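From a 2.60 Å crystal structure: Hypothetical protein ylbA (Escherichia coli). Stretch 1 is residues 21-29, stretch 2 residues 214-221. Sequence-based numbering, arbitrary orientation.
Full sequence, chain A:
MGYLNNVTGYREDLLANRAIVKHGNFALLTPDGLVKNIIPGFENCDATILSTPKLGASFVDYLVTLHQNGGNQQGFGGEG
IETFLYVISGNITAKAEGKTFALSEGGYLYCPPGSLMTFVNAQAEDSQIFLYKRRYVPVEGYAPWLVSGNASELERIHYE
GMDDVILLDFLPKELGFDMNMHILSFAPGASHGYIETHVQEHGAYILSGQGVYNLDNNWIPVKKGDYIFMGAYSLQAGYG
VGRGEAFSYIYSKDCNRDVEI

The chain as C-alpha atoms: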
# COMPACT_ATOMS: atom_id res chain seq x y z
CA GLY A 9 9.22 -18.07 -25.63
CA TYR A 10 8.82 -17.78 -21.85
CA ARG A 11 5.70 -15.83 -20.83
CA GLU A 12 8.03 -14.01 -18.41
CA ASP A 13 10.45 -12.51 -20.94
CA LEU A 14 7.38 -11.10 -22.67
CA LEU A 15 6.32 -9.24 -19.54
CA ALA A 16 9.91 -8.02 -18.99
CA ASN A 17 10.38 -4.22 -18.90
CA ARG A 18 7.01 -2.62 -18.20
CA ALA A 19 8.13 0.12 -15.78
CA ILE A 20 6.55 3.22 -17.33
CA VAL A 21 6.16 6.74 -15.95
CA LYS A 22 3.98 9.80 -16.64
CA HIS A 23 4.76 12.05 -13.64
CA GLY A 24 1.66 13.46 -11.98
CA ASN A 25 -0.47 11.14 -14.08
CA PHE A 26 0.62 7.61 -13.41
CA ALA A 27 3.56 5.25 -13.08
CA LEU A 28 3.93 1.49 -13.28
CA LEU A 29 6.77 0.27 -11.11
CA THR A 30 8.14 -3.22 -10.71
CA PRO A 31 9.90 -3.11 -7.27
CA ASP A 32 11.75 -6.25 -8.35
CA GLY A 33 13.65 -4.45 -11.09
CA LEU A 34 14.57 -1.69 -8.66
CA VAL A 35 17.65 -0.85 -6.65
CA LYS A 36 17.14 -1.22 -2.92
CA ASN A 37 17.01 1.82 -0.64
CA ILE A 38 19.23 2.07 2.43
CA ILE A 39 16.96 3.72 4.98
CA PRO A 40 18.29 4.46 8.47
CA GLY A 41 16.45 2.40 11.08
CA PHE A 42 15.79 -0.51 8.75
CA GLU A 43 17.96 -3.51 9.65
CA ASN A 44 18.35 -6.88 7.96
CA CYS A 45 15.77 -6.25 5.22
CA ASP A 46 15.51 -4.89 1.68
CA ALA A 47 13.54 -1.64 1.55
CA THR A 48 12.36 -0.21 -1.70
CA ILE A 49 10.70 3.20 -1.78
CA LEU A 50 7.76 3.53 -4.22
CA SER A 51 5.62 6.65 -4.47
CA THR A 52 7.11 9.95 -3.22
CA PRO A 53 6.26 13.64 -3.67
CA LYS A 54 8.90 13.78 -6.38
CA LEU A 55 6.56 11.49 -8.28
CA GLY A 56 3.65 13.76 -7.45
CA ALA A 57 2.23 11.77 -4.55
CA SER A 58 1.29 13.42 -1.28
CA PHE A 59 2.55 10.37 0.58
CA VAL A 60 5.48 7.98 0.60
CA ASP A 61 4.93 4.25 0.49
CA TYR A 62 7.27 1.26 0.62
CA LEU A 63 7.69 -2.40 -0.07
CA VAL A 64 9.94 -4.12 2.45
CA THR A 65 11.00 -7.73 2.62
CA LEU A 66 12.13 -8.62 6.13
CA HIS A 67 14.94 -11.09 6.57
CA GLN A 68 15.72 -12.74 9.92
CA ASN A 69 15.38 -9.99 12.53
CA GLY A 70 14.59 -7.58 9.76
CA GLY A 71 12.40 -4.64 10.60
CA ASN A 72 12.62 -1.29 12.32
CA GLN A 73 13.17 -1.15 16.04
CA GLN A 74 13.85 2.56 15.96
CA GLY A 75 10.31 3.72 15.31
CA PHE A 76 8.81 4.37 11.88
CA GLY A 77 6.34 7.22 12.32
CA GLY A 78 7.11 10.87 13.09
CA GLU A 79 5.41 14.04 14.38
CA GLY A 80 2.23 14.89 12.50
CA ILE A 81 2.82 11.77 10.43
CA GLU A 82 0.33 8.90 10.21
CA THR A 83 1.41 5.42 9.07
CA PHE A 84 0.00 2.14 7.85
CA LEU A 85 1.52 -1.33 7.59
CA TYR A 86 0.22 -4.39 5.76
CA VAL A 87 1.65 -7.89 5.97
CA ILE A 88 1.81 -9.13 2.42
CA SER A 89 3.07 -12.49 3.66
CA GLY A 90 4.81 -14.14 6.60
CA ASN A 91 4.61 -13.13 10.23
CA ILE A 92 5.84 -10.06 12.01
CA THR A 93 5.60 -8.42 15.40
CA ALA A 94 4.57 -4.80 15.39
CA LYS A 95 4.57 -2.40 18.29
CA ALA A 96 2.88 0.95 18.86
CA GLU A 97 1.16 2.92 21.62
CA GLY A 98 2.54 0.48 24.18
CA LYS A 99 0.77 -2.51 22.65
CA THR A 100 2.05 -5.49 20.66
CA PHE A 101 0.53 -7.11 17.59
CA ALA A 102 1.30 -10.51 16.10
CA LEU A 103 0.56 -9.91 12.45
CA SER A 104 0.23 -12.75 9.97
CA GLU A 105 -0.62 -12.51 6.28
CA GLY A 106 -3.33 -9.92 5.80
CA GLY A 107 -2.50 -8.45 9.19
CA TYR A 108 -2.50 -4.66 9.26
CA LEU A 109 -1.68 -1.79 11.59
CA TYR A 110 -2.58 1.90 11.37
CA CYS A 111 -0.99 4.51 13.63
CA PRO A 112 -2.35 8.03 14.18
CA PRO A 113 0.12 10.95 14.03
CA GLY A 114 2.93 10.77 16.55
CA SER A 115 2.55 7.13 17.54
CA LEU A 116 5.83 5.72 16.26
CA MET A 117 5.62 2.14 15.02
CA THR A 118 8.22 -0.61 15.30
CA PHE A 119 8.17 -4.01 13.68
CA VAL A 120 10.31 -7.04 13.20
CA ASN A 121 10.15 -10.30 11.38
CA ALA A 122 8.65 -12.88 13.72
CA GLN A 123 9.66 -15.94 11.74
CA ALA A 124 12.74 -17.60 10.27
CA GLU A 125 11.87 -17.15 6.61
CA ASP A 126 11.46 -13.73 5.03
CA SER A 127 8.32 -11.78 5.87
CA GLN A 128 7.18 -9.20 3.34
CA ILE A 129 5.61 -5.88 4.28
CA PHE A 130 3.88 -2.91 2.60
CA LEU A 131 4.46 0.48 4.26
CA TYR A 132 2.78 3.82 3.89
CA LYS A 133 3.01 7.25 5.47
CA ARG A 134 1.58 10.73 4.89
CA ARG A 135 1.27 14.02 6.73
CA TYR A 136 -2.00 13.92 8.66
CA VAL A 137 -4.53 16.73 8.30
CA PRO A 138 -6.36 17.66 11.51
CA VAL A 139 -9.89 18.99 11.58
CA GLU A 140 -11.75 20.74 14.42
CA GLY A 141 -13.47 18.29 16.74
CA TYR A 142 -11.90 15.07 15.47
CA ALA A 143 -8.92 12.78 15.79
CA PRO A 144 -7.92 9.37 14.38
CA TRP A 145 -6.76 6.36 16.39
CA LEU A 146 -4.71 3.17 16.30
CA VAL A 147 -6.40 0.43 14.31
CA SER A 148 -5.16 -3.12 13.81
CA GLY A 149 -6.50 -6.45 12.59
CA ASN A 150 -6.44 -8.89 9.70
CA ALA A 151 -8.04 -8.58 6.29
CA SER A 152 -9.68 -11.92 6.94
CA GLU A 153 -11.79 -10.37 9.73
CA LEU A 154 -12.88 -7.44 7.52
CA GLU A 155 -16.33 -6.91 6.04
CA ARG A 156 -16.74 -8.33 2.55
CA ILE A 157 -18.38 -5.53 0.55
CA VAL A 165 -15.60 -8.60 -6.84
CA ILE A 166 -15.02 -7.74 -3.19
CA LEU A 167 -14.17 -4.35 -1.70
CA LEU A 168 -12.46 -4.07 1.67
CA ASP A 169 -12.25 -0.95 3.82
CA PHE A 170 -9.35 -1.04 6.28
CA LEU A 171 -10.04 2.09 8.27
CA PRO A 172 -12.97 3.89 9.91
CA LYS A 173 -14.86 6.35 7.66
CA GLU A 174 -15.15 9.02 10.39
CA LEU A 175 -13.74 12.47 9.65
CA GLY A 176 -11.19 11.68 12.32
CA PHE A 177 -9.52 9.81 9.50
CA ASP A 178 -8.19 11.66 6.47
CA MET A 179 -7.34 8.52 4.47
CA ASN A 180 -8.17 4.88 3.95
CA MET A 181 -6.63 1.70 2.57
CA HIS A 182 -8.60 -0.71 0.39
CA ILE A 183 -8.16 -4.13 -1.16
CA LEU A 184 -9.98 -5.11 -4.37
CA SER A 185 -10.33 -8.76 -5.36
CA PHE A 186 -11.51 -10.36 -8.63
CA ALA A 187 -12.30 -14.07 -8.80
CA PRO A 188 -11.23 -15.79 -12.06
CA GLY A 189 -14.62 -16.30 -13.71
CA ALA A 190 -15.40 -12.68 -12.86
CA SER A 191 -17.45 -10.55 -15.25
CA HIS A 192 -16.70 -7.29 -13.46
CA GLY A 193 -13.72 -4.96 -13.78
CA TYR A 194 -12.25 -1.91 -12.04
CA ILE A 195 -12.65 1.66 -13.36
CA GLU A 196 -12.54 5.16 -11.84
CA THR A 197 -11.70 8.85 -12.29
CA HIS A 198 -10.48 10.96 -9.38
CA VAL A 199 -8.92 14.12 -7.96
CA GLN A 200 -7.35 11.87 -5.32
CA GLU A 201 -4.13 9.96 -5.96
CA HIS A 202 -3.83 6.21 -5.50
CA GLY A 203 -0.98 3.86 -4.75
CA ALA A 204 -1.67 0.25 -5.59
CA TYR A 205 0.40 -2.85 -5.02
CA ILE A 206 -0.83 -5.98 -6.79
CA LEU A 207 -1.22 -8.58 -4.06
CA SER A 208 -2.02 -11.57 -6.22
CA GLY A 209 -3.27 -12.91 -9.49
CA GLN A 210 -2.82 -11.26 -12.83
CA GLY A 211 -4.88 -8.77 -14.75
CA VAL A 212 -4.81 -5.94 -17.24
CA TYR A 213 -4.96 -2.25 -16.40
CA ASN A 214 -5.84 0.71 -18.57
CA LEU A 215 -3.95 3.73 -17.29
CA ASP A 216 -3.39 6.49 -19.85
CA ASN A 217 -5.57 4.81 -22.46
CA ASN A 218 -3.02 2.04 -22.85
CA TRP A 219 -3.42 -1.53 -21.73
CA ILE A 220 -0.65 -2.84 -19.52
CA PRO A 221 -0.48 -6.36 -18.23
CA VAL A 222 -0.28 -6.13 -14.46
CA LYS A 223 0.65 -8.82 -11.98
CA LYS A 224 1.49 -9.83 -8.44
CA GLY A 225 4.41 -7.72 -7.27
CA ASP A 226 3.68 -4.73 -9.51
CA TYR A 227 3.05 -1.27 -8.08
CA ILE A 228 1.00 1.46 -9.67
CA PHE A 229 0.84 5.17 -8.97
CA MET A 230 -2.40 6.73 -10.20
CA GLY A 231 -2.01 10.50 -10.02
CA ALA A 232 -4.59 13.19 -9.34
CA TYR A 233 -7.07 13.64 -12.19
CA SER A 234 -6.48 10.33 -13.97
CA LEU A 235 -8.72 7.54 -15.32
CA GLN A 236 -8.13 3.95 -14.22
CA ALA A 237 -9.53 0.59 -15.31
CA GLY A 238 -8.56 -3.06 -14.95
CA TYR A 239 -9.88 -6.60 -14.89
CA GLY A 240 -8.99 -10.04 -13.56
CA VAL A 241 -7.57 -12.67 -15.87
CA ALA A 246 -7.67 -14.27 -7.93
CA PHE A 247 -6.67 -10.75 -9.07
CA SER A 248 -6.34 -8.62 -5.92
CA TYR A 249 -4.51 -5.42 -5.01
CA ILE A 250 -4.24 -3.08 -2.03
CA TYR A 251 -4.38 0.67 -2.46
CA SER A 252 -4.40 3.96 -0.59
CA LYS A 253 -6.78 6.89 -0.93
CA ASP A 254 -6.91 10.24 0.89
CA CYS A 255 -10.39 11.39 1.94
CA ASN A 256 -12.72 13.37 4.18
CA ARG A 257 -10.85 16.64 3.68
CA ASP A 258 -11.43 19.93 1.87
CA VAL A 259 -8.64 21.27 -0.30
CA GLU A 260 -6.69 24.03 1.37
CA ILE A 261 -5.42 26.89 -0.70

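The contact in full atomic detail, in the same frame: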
# COMPACT_ATOMS: atom_id res chain seq x y z
N VAL A 21 6.45 5.58 -16.78
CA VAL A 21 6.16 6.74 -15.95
C VAL A 21 5.54 7.90 -16.72
O VAL A 21 5.85 8.11 -17.89
CB VAL A 21 7.45 7.24 -15.26
CG1 VAL A 21 7.20 8.60 -14.59
CG2 VAL A 21 7.90 6.22 -14.23
N LYS A 22 4.65 8.64 -16.06
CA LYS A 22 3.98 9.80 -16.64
C LYS A 22 3.74 10.86 -15.57
O LYS A 22 2.66 11.45 -15.49
CB LYS A 22 2.64 9.40 -17.27
CG LYS A 22 2.74 8.52 -18.50
CD LYS A 22 3.27 9.28 -19.71
CE LYS A 22 3.31 8.38 -20.94
NZ LYS A 22 3.77 9.09 -22.17
N HIS A 23 4.77 11.08 -14.74
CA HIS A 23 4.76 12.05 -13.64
C HIS A 23 3.48 12.84 -13.46
O HIS A 23 3.03 13.54 -14.37
CB HIS A 23 5.93 13.02 -13.82
CG HIS A 23 7.27 12.35 -13.86
ND1 HIS A 23 7.96 12.00 -12.72
CD2 HIS A 23 8.01 11.90 -14.90
CE1 HIS A 23 9.07 11.36 -13.06
NE2 HIS A 23 9.12 11.29 -14.38
N GLY A 24 2.89 12.74 -12.27
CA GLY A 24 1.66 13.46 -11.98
C GLY A 24 0.43 12.75 -12.53
O GLY A 24 -0.69 13.01 -12.08
N ASN A 25 0.64 11.88 -13.50
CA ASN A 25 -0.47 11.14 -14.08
C ASN A 25 -0.49 9.73 -13.58
O ASN A 25 -1.44 9.30 -12.93
CB ASN A 25 -0.40 11.16 -15.60
CG ASN A 25 -1.20 12.28 -16.19
OD1 ASN A 25 -1.22 12.49 -17.41
ND2 ASN A 25 -1.90 13.03 -15.33
N PHE A 26 0.56 8.98 -13.88
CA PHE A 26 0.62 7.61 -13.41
C PHE A 26 2.01 7.05 -13.61
O PHE A 26 2.84 7.64 -14.31
CB PHE A 26 -0.43 6.75 -14.13
CG PHE A 26 0.07 6.07 -15.37
CD1 PHE A 26 0.61 4.79 -15.30
CD2 PHE A 26 0.02 6.71 -16.61
CE1 PHE A 26 1.09 4.15 -16.45
CE2 PHE A 26 0.50 6.08 -17.77
CZ PHE A 26 1.03 4.80 -17.68
N ALA A 27 2.27 5.91 -12.98
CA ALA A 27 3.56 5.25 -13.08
C ALA A 27 3.39 3.78 -12.74
O ALA A 27 2.70 3.45 -11.79
CB ALA A 27 4.54 5.87 -12.12
N LEU A 28 3.99 2.91 -13.54
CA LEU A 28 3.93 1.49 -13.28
C LEU A 28 5.34 1.15 -12.86
O LEU A 28 6.29 1.37 -13.59
CB LEU A 28 3.54 0.72 -14.55
CG LEU A 28 3.48 -0.81 -14.54
CD1 LEU A 28 4.88 -1.37 -14.42
CD2 LEU A 28 2.62 -1.31 -13.41
N LEU A 29 5.47 0.63 -11.65
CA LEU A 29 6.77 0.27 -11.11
C LEU A 29 6.80 -1.20 -10.80
O LEU A 29 5.80 -1.78 -10.39
CB LEU A 29 7.04 1.06 -9.83
CG LEU A 29 7.73 2.42 -9.89
CD1 LEU A 29 7.40 3.16 -11.17
CD2 LEU A 29 7.30 3.21 -8.68
N ASN A 214 -5.74 -0.27 -17.51
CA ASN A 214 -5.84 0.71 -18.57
C ASN A 214 -5.59 2.06 -17.94
O ASN A 214 -6.53 2.73 -17.50
CB ASN A 214 -7.22 0.69 -19.21
CG ASN A 214 -7.38 1.74 -20.28
OD1 ASN A 214 -6.78 1.65 -21.35
ND2 ASN A 214 -8.18 2.77 -20.00
N LEU A 215 -4.33 2.46 -17.88
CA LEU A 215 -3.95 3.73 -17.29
C LEU A 215 -4.23 4.90 -18.23
O LEU A 215 -5.37 5.37 -18.32
CB LEU A 215 -2.47 3.71 -16.90
CG LEU A 215 -2.02 2.64 -15.89
CD1 LEU A 215 -2.87 2.73 -14.63
CD2 LEU A 215 -2.14 1.25 -16.50
N ASP A 216 -3.21 5.38 -18.93
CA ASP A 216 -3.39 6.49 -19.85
C ASP A 216 -3.81 5.96 -21.22
O ASP A 216 -3.08 6.09 -22.21
CB ASP A 216 -2.11 7.32 -19.95
CG ASP A 216 -1.93 8.26 -18.76
OD1 ASP A 216 -0.86 8.89 -18.64
OD2 ASP A 216 -2.88 8.37 -17.94
N ASN A 217 -4.99 5.36 -21.25
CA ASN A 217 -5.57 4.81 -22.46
C ASN A 217 -4.80 3.65 -23.05
O ASN A 217 -5.11 3.21 -24.15
CB ASN A 217 -5.74 5.89 -23.52
CG ASN A 217 -6.75 6.93 -23.12
OD1 ASN A 217 -7.04 7.85 -23.88
ND2 ASN A 217 -7.29 6.79 -21.91
N ASN A 218 -3.80 3.16 -22.34
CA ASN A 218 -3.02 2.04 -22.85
C ASN A 218 -3.10 0.85 -21.93
O ASN A 218 -2.98 0.98 -20.71
CB ASN A 218 -1.56 2.45 -23.07
CG ASN A 218 -1.40 3.39 -24.26
OD1 ASN A 218 -1.59 2.99 -25.41
ND2 ASN A 218 -1.04 4.64 -23.98
N TRP A 219 -3.32 -0.32 -22.51
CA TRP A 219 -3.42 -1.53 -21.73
C TRP A 219 -2.05 -2.00 -21.31
O TRP A 219 -1.11 -2.03 -22.12
CB TRP A 219 -4.14 -2.62 -22.52
CG TRP A 219 -5.50 -2.21 -22.92
CD1 TRP A 219 -5.86 -1.54 -24.05
CD2 TRP A 219 -6.70 -2.40 -22.16
NE1 TRP A 219 -7.21 -1.29 -24.04
CE2 TRP A 219 -7.75 -1.81 -22.90
CE3 TRP A 219 -6.99 -3.00 -20.93
CZ2 TRP A 219 -9.07 -1.81 -22.44
CZ3 TRP A 219 -8.31 -3.00 -20.48
CH2 TRP A 219 -9.33 -2.41 -21.23
N ILE A 220 -1.92 -2.37 -20.04
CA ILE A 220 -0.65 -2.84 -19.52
C ILE A 220 -0.86 -4.07 -18.68
O ILE A 220 -1.58 -4.04 -17.68
CB ILE A 220 0.03 -1.78 -18.63
CG1 ILE A 220 0.29 -0.49 -19.41
CG2 ILE A 220 1.36 -2.33 -18.10
CD1 ILE A 220 1.29 -0.65 -20.54
N PRO A 221 -0.26 -5.19 -19.08
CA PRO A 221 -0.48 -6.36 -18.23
C PRO A 221 0.08 -6.04 -16.84
O PRO A 221 1.16 -5.46 -16.71
CB PRO A 221 0.28 -7.47 -18.96
CG PRO A 221 1.32 -6.73 -19.77
CD PRO A 221 0.58 -5.51 -20.24

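The two stretches, at least 189 residues apart in sequence wherever they touch, meet through a small side-chain contact that is centred on the ring of Phe26 and contains no hydrogen bond between them. About 280 Å² of surface is buried in total, and the backbones stay well separated: the CA atoms of Phe26 and Leu215 lie 7.1 Å apart, and those of Leu28 and Ile220 8.9 Å apart. Side chains therefore bridge the gap.

Each partner has its own local scaffold. In stretch 1 a tight turn is closed by backbone hydrogen bonds from Lys22 N to Phe26 O (2.7 Å) and from Asn25 N to Lys22 O (2.9 Å), and it leads into the strand 26-29. Alternation along that strand directs Phe26 and Leu28 toward stretch 2, while Ala27 points away. In stretch 2 a loop precedes the strand that begins at Trp219; a weak backbone hydrogen bond from Leu215 N to Asn218 O (3.5 Å) spans it.

Leu215 covers one face of the Phe26 ring. Its CB sits 3.5 Å from the ring centroid and only 7° off the ring normal, a CH-pi arrangement in which aliphatic hydrogens can face the pi cloud; Leu215 CG also approaches Phe26 CD1 to 3.4 Å. Asp216 meets the same ring differently, with OD1 3.1 Å from Phe26 CD2 near the ring plane. There the carboxylate oxygen faces the electropositive ring edge rather than the electron-rich face. The same OD1 lies 3.6 Å from Lys22 CG, an approach to the aliphatic part of the lysine; the ammonium group extends elsewhere, with no salt bridge to Asp216.

Farther along, Leu28 CG and Ile220 CG2 come within 4.4 Å, a looser apolar contact that extends the hydrophobic packing from the loop to the strand of stretch 2.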